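Local coordinates for nicotinamide-nucleotide adenylyltransferase NadR family / Ribosylnicotinamide kinase (Lactococcus lactis subsp. cremoris, PDB 6GYE), which probably phosphorylates nicotinamide riboside through its kinase domain and joins the resulting mononucleotide to an adenylyl group in NAD+ synthesis, at residues Ile16-Gly21 against Val119-Gly124; Met186-Thr191 against Glu318-Phe323; Pro207-Tyr212 against Val256-Asp261. One frame throughout, in Å; residues are numbered along the deposited sequence.

Contact 1 (Ile16-Gly21 against Val119-Gly124)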
loop_
_atom_site.group_PDB
_atom_site.type_symbol
_atom_site.label_atom_id
_atom_site.label_comp_id
_atom_site.label_asym_id
_atom_site.label_seq_id
_atom_site.Cartn_x
_atom_site.Cartn_y
_atom_site.Cartn_z
ATOM N N ILE A 16 29.823 -6.156 14.283
ATOM C CA ILE A 16 28.437 -5.741 14.092
ATOM C C ILE A 16 28.415 -4.454 13.278
ATOM O O ILE A 16 29.123 -3.494 13.609
ATOM C CB ILE A 16 27.721 -5.525 15.436
ATOM C CG1 ILE A 16 27.824 -6.772 16.341
ATOM C CG2 ILE A 16 26.303 -5.040 15.190
ATOM C CD1 ILE A 16 27.285 -8.061 15.744
ATOM N N GLY A 17 27.588 -4.423 12.236
ATOM C CA GLY A 17 27.369 -3.223 11.441
ATOM C C GLY A 17 26.026 -2.598 11.777
ATOM O O GLY A 17 25.037 -3.306 11.978
ATOM N N ILE A 18 25.997 -1.274 11.829
ATOM C CA ILE A 18 24.791 -0.515 12.136
ATOM C C ILE A 18 24.440 0.277 10.889
ATOM O O ILE A 18 25.232 1.115 10.428
ATOM C CB ILE A 18 24.970 0.414 13.353
ATOM C CG1 ILE A 18 24.942 -0.318 14.702
ATOM C CG2 ILE A 18 23.810 1.381 13.436
ATOM C CD1 ILE A 18 25.691 -1.590 14.834
ATOM N N TYR A 19 23.255 0.020 10.341
ATOM C CA TYR A 19 22.819 0.643 9.097
ATOM C C TYR A 19 21.547 1.422 9.378
ATOM O O TYR A 19 20.597 0.871 9.942
ATOM C CB TYR A 19 22.591 -0.404 7.996
ATOM C CG TYR A 19 22.262 0.170 6.639
ATOM C CD1 TYR A 19 20.959 0.509 6.298
ATOM C CD2 TYR A 19 23.253 0.361 5.695
ATOM C CE1 TYR A 19 20.671 1.042 5.056
ATOM C CE2 TYR A 19 22.974 0.883 4.472
ATOM C CZ TYR A 19 21.688 1.232 4.147
ATOM O OH TYR A 19 21.432 1.760 2.887
ATOM N N PHE A 20 21.550 2.704 9.013
ATOM C CA PHE A 20 20.473 3.641 9.305
ATOM C C PHE A 20 19.613 3.904 8.085
ATOM O O PHE A 20 20.088 3.853 6.947
ATOM C CB PHE A 20 21.017 4.995 9.756
ATOM C CG PHE A 20 21.720 4.979 11.060
ATOM C CD1 PHE A 20 21.018 5.165 12.231
ATOM C CD2 PHE A 20 23.092 4.844 11.119
ATOM C CE1 PHE A 20 21.673 5.198 13.447
ATOM C CE2 PHE A 20 23.760 4.871 12.339
ATOM C CZ PHE A 20 23.051 5.052 13.496
ATOM N N GLY A 21 18.356 4.247 8.338
ATOM C CA GLY A 21 17.503 4.776 7.284
ATOM C C GLY A 21 16.166 5.184 7.860
ATOM O O GLY A 21 15.811 4.804 8.978
ATOM N N VAL A 119 32.138 -2.490 16.498
ATOM C CA VAL A 119 30.953 -1.931 15.869
ATOM C C VAL A 119 31.356 -0.864 14.862
ATOM O O VAL A 119 32.227 -0.027 15.137
ATOM C CB VAL A 119 30.003 -1.348 16.929
ATOM C CG1 VAL A 119 28.822 -0.677 16.254
ATOM C CG2 VAL A 119 29.520 -2.446 17.849
ATOM N N THR A 120 30.713 -0.896 13.692
ATOM C CA THR A 120 30.897 0.097 12.640
ATOM C C THR A 120 29.558 0.754 12.314
ATOM O O THR A 120 28.594 0.065 11.974
ATOM C CB THR A 120 31.508 -0.534 11.385
ATOM O OG1 THR A 120 32.728 -1.191 11.729
ATOM C CG2 THR A 120 31.787 0.519 10.320
ATOM N N PHE A 121 29.505 2.079 12.417
ATOM C CA PHE A 121 28.352 2.867 11.991
ATOM C C PHE A 121 28.504 3.274 10.523
ATOM O O PHE A 121 29.509 3.884 10.149
ATOM C CB PHE A 121 28.223 4.121 12.863
ATOM C CG PHE A 121 27.811 3.851 14.285
ATOM C CD1 PHE A 121 26.485 3.618 14.605
ATOM C CD2 PHE A 121 28.750 3.843 15.303
ATOM C CE1 PHE A 121 26.107 3.374 15.908
ATOM C CE2 PHE A 121 28.376 3.600 16.623
ATOM C CZ PHE A 121 27.062 3.371 16.922
ATOM N N TYR A 122 27.506 2.960 9.696
ATOM C CA TYR A 122 27.465 3.425 8.307
ATOM C C TYR A 122 26.578 4.663 8.257
ATOM O O TYR A 122 25.363 4.569 8.432
ATOM C CB TYR A 122 26.978 2.319 7.365
ATOM C CG TYR A 122 27.891 1.100 7.438
ATOM C CD1 TYR A 122 29.025 0.995 6.630
ATOM C CD2 TYR A 122 27.651 0.081 8.364
ATOM C CE1 TYR A 122 29.885 -0.100 6.726
ATOM C CE2 TYR A 122 28.504 -1.016 8.463
ATOM C CZ TYR A 122 29.617 -1.105 7.642
ATOM O OH TYR A 122 30.457 -2.197 7.759
ATOM N N VAL A 123 27.193 5.819 8.003
ATOM C CA VAL A 123 26.586 7.133 8.191
ATOM C C VAL A 123 26.685 7.926 6.898
ATOM O O VAL A 123 27.730 7.922 6.240
ATOM C CB VAL A 123 27.271 7.890 9.349
ATOM C CG1 VAL A 123 26.838 9.341 9.389
ATOM C CG2 VAL A 123 26.946 7.211 10.661
ATOM N N GLY A 124 25.609 8.629 6.548
ATOM C CA GLY A 124 25.537 9.311 5.268
ATOM C C GLY A 124 25.651 10.825 5.240
ATOM O O GLY A 124 25.688 11.406 4.153
HETATM O O HOH W 1 23.443 3.856 7.110
#
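The ring of Tyr-122 turns its edge to the backbone of the neighbouring strand. Ile-18 O lies in the ring plane 3.3 Å from CD2 of Tyr-122. Gly-17 CA also lies in plane, beside CE2, and the methyl of Thr-120 sits over one face near the rim. Having no side chain, Gly-17 lets this ring lie close against the strand. Phe-20 likewise meets its partners at the edge: Tyr-122 O is in plane, 3.5 Å from CD2 of Phe-20. At the same ring, CE2 of Phe-20 approaches CD1 of Phe-121 to 3.8 Å. Ile-18 runs alongside Phe-121 with CG2, anti to the backbone N, 3.7 Å from Phe-121 CD1, and sends its own CD1 to Val-119 CG1. The strands are parallel: Thr-120 N bonds to Ile-16 O, Ile-18 N to Thr-120 O, and Tyr-122 N to Ile-18 O in a nearly straight bond (171°). Beyond that rung Phe-20 N gives its proton to water 1 instead. Ile-18, Phe-20, Phe-121 and Val-119 thus make apolar contacts on one side of the strands, where Leu-104 and Ile-108 of helix 95-110 cover the first three. Direct pairing stops near the carboxyl ends, where the first and fourth strands of a 3-2-1-4-5 sheet part, consistent with the carboxyl-end side of a Rossmann-like sheet, where nucleotides bind in such domains.

Contact 2 (Met186-Thr191 against Glu318-Phe323). With SO4 (sulfate ion), chain F.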
loop_
_atom_site.group_PDB
_atom_site.type_symbol
_atom_site.label_atom_id
_atom_site.label_comp_id
_atom_site.label_asym_id
_atom_site.label_seq_id
_atom_site.Cartn_x
_atom_site.Cartn_y
_atom_site.Cartn_z
ATOM N N MET A 186 -17.730 0.377 -11.453
ATOM C CA MET A 186 -19.016 0.280 -10.771
ATOM C C MET A 186 -20.154 0.393 -11.782
ATOM O O MET A 186 -20.064 1.151 -12.754
ATOM C CB MET A 186 -19.160 1.385 -9.695
ATOM C CG MET A 186 -18.068 1.385 -8.613
ATOM S SD MET A 186 -18.426 2.606 -7.311
ATOM C CE MET A 186 -16.964 2.436 -6.272
ATOM N N GLY A 187 -21.227 -0.348 -11.551
ATOM C CA GLY A 187 -22.360 -0.312 -12.456
ATOM C C GLY A 187 -23.340 -1.413 -12.132
ATOM O O GLY A 187 -23.056 -2.327 -11.350
ATOM N N SER A 188 -24.514 -1.313 -12.753
ATOM C CA SER A 188 -25.551 -2.328 -12.600
ATOM C C SER A 188 -25.090 -3.649 -13.208
ATOM O O SER A 188 -24.103 -3.719 -13.943
ATOM C CB SER A 188 -26.840 -1.902 -13.299
ATOM O OG SER A 188 -27.188 -0.563 -13.000
ATOM N N ALA A 189 -25.845 -4.702 -12.927
ATOM C CA ALA A 189 -25.587 -5.988 -13.559
ATOM C C ALA A 189 -25.938 -5.946 -15.045
ATOM O O ALA A 189 -26.857 -5.237 -15.471
ATOM C CB ALA A 189 -26.387 -7.083 -12.870
ATOM N N SER A 190 -25.171 -6.707 -15.836
ATOM C CA SER A 190 -25.397 -6.885 -17.277
ATOM C C SER A 190 -25.195 -5.591 -18.057
ATOM O O SER A 190 -25.909 -5.330 -19.026
ATOM C CB SER A 190 -26.793 -7.447 -17.574
ATOM O OG SER A 190 -27.044 -8.651 -16.871
ATOM N N THR A 191 -24.234 -4.765 -17.644
ATOM C CA THR A 191 -23.900 -3.568 -18.410
ATOM C C THR A 191 -22.507 -3.641 -19.021
ATOM O O THR A 191 -22.040 -2.645 -19.582
ATOM C CB THR A 191 -24.037 -2.299 -17.558
ATOM O OG1 THR A 191 -23.286 -2.426 -16.345
ATOM C CG2 THR A 191 -25.492 -2.071 -17.201
ATOM N N GLU A 318 -33.336 -5.254 -13.718
ATOM C CA GLU A 318 -34.374 -4.237 -13.847
ATOM C C GLU A 318 -34.144 -3.092 -12.858
ATOM O O GLU A 318 -33.488 -3.255 -11.825
ATOM C CB GLU A 318 -35.762 -4.863 -13.650
ATOM C CG GLU A 318 -36.960 -3.924 -13.876
ATOM C CD GLU A 318 -36.982 -3.261 -15.253
ATOM O OE1 GLU A 318 -36.302 -3.742 -16.184
ATOM O OE2 GLU A 318 -37.692 -2.246 -15.403
ATOM N N SER A 319 -34.689 -1.917 -13.203
ATOM C CA SER A 319 -34.501 -0.691 -12.421
ATOM C C SER A 319 -33.025 -0.299 -12.393
ATOM O O SER A 319 -32.422 -0.102 -11.335
ATOM C CB SER A 319 -35.068 -0.833 -11.008
ATOM O OG SER A 319 -34.188 -1.583 -10.189
ATOM N N ARG A 320 -32.430 -0.231 -13.582
ATOM C CA ARG A 320 -31.067 0.265 -13.690
ATOM C C ARG A 320 -30.972 1.704 -13.212
ATOM O O ARG A 320 -30.055 2.055 -12.463
ATOM C CB ARG A 320 -30.587 0.157 -15.132
ATOM C CG ARG A 320 -30.758 -1.206 -15.741
ATOM C CD ARG A 320 -29.459 -1.971 -15.734
ATOM N NE ARG A 320 -29.372 -2.881 -16.872
ATOM C CZ ARG A 320 -29.139 -2.494 -18.125
ATOM N NH1 ARG A 320 -28.973 -1.205 -18.415
ATOM N NH2 ARG A 320 -29.075 -3.400 -19.093
ATOM N N HIS A 321 -31.916 2.551 -13.629
ATOM C CA HIS A 321 -31.870 3.953 -13.227
ATOM C C HIS A 321 -32.030 4.105 -11.725
ATOM O O HIS A 321 -31.440 5.012 -11.128
ATOM C CB HIS A 321 -32.938 4.748 -13.977
ATOM C CG HIS A 321 -32.720 4.783 -15.457
ATOM N ND1 HIS A 321 -32.990 3.704 -16.273
ATOM C CD2 HIS A 321 -32.227 5.751 -16.265
ATOM C CE1 HIS A 321 -32.689 4.013 -17.522
ATOM N NE2 HIS A 321 -32.226 5.249 -17.544
ATOM N N GLU A 322 -32.805 3.219 -11.100
ATOM C CA GLU A 322 -32.883 3.176 -9.645
ATOM C C GLU A 322 -31.504 2.906 -9.034
ATOM O O GLU A 322 -31.063 3.619 -8.123
ATOM C CB GLU A 322 -33.902 2.104 -9.243
ATOM C CG GLU A 322 -34.753 2.381 -8.010
ATOM C CD GLU A 322 -35.921 1.395 -7.883
ATOM O OE1 GLU A 322 -35.909 0.548 -6.962
ATOM O OE2 GLU A 322 -36.836 1.444 -8.733
ATOM N N PHE A 323 -30.796 1.888 -9.540
ATOM C CA PHE A 323 -29.452 1.596 -9.040
ATOM C C PHE A 323 -28.507 2.773 -9.260
ATOM O O PHE A 323 -27.693 3.103 -8.390
ATOM C CB PHE A 323 -28.898 0.347 -9.725
ATOM C CG PHE A 323 -27.472 0.039 -9.375
ATOM C CD1 PHE A 323 -26.421 0.643 -10.056
ATOM C CD2 PHE A 323 -27.178 -0.867 -8.370
ATOM C CE1 PHE A 323 -25.096 0.359 -9.731
ATOM C CE2 PHE A 323 -25.866 -1.160 -8.036
ATOM C CZ PHE A 323 -24.819 -0.544 -8.718
HETATM S S SO4 F . -21.649 -7.210 -16.188
HETATM O O1 SO4 F . -21.765 -7.643 -17.586
HETATM O O2 SO4 F . -22.585 -7.928 -15.334
HETATM O O3 SO4 F . -20.327 -7.493 -15.646
HETATM O O4 SO4 F . -21.948 -5.786 -16.166
#
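Ser-188 and Thr-191 pack, with no hydrogen bond across the contact, on Arg-320 and Phe-323, so that the probable phosphate loop following strand 181-187 rests on the first turn of helix 320-333. Ser-188 CA sits over one face of the Phe-323 ring as a CH-pi contact, 4.2 Å from its centroid and 20° off the normal. The bend of Arg-320 at chi2 (-100°) takes its CD to 3.6 Å from Ser-188 CB. Thr-191 and Arg-320 meet tip to tip: CG2 of Thr-191 lies over the centre of the guanidinium, 3.8 Å from CZ of Arg-320. An alanine in place of Arg-320 would probably take away the guanidinium under Thr-191 CG2 and the methylene beside Ser-188 CB, opening a gap next to the loop. Within the loop, Thr-191 OG1 bonds to Ser-188 O at 2.8 Å. Ser-190 N and Thr-191 N each hold an oxygen of a sulfate, probably from the crystallisation liquor, which Gly-192 N, Lys-193 N and Thr-194 OG1 also bind, consistent with a Walker A site. On the helix side, Phe-323 meets Tyr-268 and Val-267 of helix 262-272, and Met-186 pairs through its backbone with strand 296-300.

Contact 3 (Pro207-Tyr212 against Val256-Asp261). With NNR (Nicotinamide riboside), chain I.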
loop_
_atom_site.group_PDB
_atom_site.type_symbol
_atom_site.label_atom_id
_atom_site.label_comp_id
_atom_site.label_asym_id
_atom_site.label_seq_id
_atom_site.Cartn_x
_atom_site.Cartn_y
_atom_site.Cartn_z
ATOM N N PRO A 207 -3.212 -6.692 -13.157
ATOM C CA PRO A 207 -4.134 -7.671 -12.591
ATOM C C PRO A 207 -5.496 -7.024 -12.391
ATOM O O PRO A 207 -5.632 -5.803 -12.344
ATOM C CB PRO A 207 -3.489 -8.055 -11.247
ATOM C CG PRO A 207 -2.666 -6.920 -10.884
ATOM C CD PRO A 207 -2.250 -6.208 -12.151
ATOM N N PHE A 208 -6.512 -7.872 -12.281
ATOM C CA PHE A 208 -7.867 -7.405 -12.039
ATOM C C PHE A 208 -8.585 -8.417 -11.154
ATOM O O PHE A 208 -8.235 -9.591 -11.133
ATOM C CB PHE A 208 -8.632 -7.210 -13.354
ATOM C CG PHE A 208 -8.755 -8.465 -14.175
ATOM C CD1 PHE A 208 -7.784 -8.798 -15.111
ATOM C CD2 PHE A 208 -9.835 -9.316 -14.005
ATOM C CE1 PHE A 208 -7.901 -9.961 -15.868
ATOM C CE2 PHE A 208 -9.951 -10.487 -14.754
ATOM C CZ PHE A 208 -8.992 -10.809 -15.683
ATOM N N SER A 209 -9.588 -7.958 -10.427
ATOM C CA SER A 209 -10.437 -8.852 -9.663
ATOM C C SER A 209 -11.710 -9.160 -10.446
ATOM O O SER A 209 -12.059 -8.475 -11.410
ATOM C CB SER A 209 -10.789 -8.227 -8.313
ATOM O OG SER A 209 -11.624 -7.107 -8.527
ATOM N N GLU A 210 -12.435 -10.170 -9.975
ATOM C CA GLU A 210 -13.740 -10.525 -10.516
ATOM C C GLU A 210 -14.816 -10.035 -9.562
ATOM O O GLU A 210 -14.543 -9.654 -8.419
ATOM C CB GLU A 210 -13.886 -12.044 -10.708
ATOM C CG GLU A 210 -12.900 -12.721 -11.659
ATOM C CD GLU A 210 -13.159 -12.430 -13.139
ATOM O OE1 GLU A 210 -14.106 -11.679 -13.466
ATOM O OE2 GLU A 210 -12.404 -12.965 -13.984
ATOM N N GLU A 211 -16.051 -10.020 -10.049
ATOM C CA GLU A 211 -17.180 -9.641 -9.205
ATOM C C GLU A 211 -17.509 -10.817 -8.287
ATOM O O GLU A 211 -17.986 -11.861 -8.745
ATOM C CB GLU A 211 -18.391 -9.230 -10.042
ATOM C CG GLU A 211 -19.507 -8.648 -9.163
ATOM C CD GLU A 211 -20.765 -8.275 -9.934
ATOM O OE1 GLU A 211 -21.384 -7.223 -9.623
ATOM O OE2 GLU A 211 -21.147 -9.052 -10.830
ATOM N N TYR A 212 -17.276 -10.649 -6.986
ATOM C CA TYR A 212 -17.425 -11.776 -6.073
ATOM C C TYR A 212 -18.868 -12.276 -6.052
ATOM O O TYR A 212 -19.111 -13.487 -5.949
ATOM C CB TYR A 212 -16.949 -11.372 -4.666
ATOM C CG TYR A 212 -17.126 -12.461 -3.618
ATOM C CD1 TYR A 212 -16.220 -13.509 -3.527
ATOM C CD2 TYR A 212 -18.224 -12.467 -2.750
ATOM C CE1 TYR A 212 -16.376 -14.524 -2.592
ATOM C CE2 TYR A 212 -18.388 -13.486 -1.798
ATOM C CZ TYR A 212 -17.458 -14.516 -1.732
ATOM O OH TYR A 212 -17.588 -15.546 -0.817
ATOM N N VAL A 256 -3.913 -1.645 -10.449
ATOM C CA VAL A 256 -4.838 -2.779 -10.420
ATOM C C VAL A 256 -6.260 -2.310 -10.711
ATOM O O VAL A 256 -6.634 -1.167 -10.435
ATOM C CB VAL A 256 -4.794 -3.561 -9.085
ATOM C CG1 VAL A 256 -3.354 -3.841 -8.686
ATOM C CG2 VAL A 256 -5.513 -2.812 -8.011
ATOM N N PHE A 257 -7.056 -3.211 -11.277
ATOM C CA PHE A 257 -8.438 -2.932 -11.647
ATOM C C PHE A 257 -9.367 -3.796 -10.808
ATOM O O PHE A 257 -9.142 -5.001 -10.670
ATOM C CB PHE A 257 -8.673 -3.173 -13.137
ATOM C CG PHE A 257 -7.976 -2.179 -14.017
ATOM C CD1 PHE A 257 -6.633 -2.348 -14.366
ATOM C CD2 PHE A 257 -8.655 -1.068 -14.486
ATOM C CE1 PHE A 257 -5.972 -1.419 -15.172
ATOM C CE2 PHE A 257 -8.010 -0.129 -15.308
ATOM C CZ PHE A 257 -6.659 -0.309 -15.649
ATOM N N LEU A 258 -10.380 -3.171 -10.222
ATOM C CA LEU A 258 -11.297 -3.852 -9.318
ATOM C C LEU A 258 -12.699 -3.869 -9.914
ATOM O O LEU A 258 -13.231 -2.819 -10.286
ATOM C CB LEU A 258 -11.311 -3.168 -7.948
ATOM C CG LEU A 258 -9.962 -3.088 -7.232
ATOM C CD1 LEU A 258 -10.172 -2.474 -5.845
ATOM C CD2 LEU A 258 -9.280 -4.483 -7.136
ATOM N N ASP A 259 -13.311 -5.056 -9.953
ATOM C CA ASP A 259 -14.678 -5.229 -10.451
ATOM C C ASP A 259 -15.631 -5.111 -9.262
ATOM O O ASP A 259 -15.942 -6.100 -8.577
ATOM C CB ASP A 259 -14.828 -6.570 -11.165
ATOM C CG ASP A 259 -16.086 -6.632 -12.035
ATOM O OD1 ASP A 259 -16.934 -5.722 -11.904
ATOM O OD2 ASP A 259 -16.215 -7.564 -12.865
ATOM N N THR A 260 -16.092 -3.878 -9.016
ATOM C CA THR A 260 -17.005 -3.493 -7.930
ATOM C C THR A 260 -16.353 -3.577 -6.550
ATOM O O THR A 260 -15.227 -4.063 -6.400
ATOM C CB THR A 260 -18.320 -4.313 -7.934
ATOM O OG1 THR A 260 -18.114 -5.610 -7.374
ATOM C CG2 THR A 260 -18.888 -4.461 -9.323
ATOM N N ASP A 261 -17.059 -3.087 -5.539
ATOM C CA ASP A 261 -16.505 -2.909 -4.201
ATOM C C ASP A 261 -17.669 -2.889 -3.202
ATOM O O ASP A 261 -18.807 -3.207 -3.562
ATOM C CB ASP A 261 -15.705 -1.608 -4.140
ATOM C CG ASP A 261 -16.611 -0.404 -4.063
ATOM O OD1 ASP A 261 -17.696 -0.422 -4.696
ATOM O OD2 ASP A 261 -16.268 0.533 -3.325
HETATM O O2R NNR I . -5.362 -5.346 1.095
HETATM C C2R NNR I . -5.307 -3.914 1.132
HETATM C C3R NNR I . -4.550 -3.384 2.343
HETATM O O3R NNR I . -4.063 -4.429 3.194
HETATM C C4R NNR I . -5.535 -2.514 3.109
HETATM C C5R NNR I . -5.033 -1.082 3.225
HETATM O O5R NNR I . -6.007 -0.289 3.913
HETATM O O4R NNR I . -6.780 -2.534 2.407
HETATM C C1R NNR I . -6.716 -3.348 1.233
HETATM N N1 NNR I . -7.008 -2.536 0.050
HETATM C C2 NNR I . -8.223 -2.599 -0.510
HETATM C C6 NNR I . -6.056 -1.742 -0.457
HETATM C C5 NNR I . -6.306 -0.960 -1.580
HETATM C C4 NNR I . -7.557 -1.007 -2.178
HETATM C C3 NNR I . -8.526 -1.838 -1.634
HETATM C C7 NNR I . -9.889 -1.915 -2.253
HETATM O O7 NNR I . -10.569 -2.913 -2.079
HETATM N N7 NNR I . -10.324 -0.887 -2.980
HETATM O O HOH W 2 -13.811 -8.944 -13.692
HETATM O O HOH W 3 -16.412 -10.690 -12.740
#
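Phe-208 joins Phe-257 in a single backbone bridge, with Pro-207 beside Val-256, as the loop 207-212 runs in the same direction as the edge strand 255-259. Phe-257 N donates to Pro-207 O at 3.1 Å, approaching in the carbonyl plane, and Ser-209 N returns a bond to Phe-257 O at 3.0 Å. The third rung uses a side chain: Asp-259 N donates to Ser-209 OG at 3.0 Å (163°). Ser-209 OG, placed between its own backbone N and carbonyl carbon (chi1 68°), is also hydrogen-bonded to Asn-243 OD1 of helix 229-247, which implies that it gives its proton there while accepting from Asp-259 N. Pro-207 CG on Val-256 CG1, 3.8 Å away, adds an apolar touch at the start.

Farther along, the acidic groups are served mostly from outside. Asp-259 OD1 forms a salt bridge with Lys-193 and OD2 a hydrogen bond with Thr-194, both in what is probably the Walker A loop, while Glu-210 OE2 pairs with Arg-198. Waters 2 and 3 link Glu-210 OE1 to Asp-259 OD2, and water 3 also accepts from Glu-211 N at 2.8 Å; the acceptors around these waters outnumber their protons, so not all the links can hold at once. Meanwhile Leu-258 turns to the substrate: its CD1 lies 3.3 Å from N7 of nicotinamide riboside.

An aspartate at the strand end, bonded to the threonine of that probable loop, is consistent with a Walker B role. The chemistry thus couples the sheet edge to the loop, with lysine and arginine likely to offset the gathered negative charge, while the next-door leucine sets a methyl against the carboxamide end of nicotinamide riboside.

Overall arrangement
From the N terminus, contact 1 comes first: strand 15-21 starts the chain's parallel five-stranded sheet, and strand 118-123 returns beside it, closing a loop of 97 residues before strand 181-187 opens the second sheet. Contact 2 then opens at the end of that strand and closes only at helix 320-333. Within that span lies contact 3, which brings the loop 207-212 to strand 255-259, the neighbour of 181-187 in the four-stranded sheet. Contacts 2 and 3, centres about 17 Å apart, touch where Met-186 packs on Asp-261. Contact 1 lies on the other side of the chain's centre, about 59 Å from contact 2 and about 44 Å from contact 3, centre to centre.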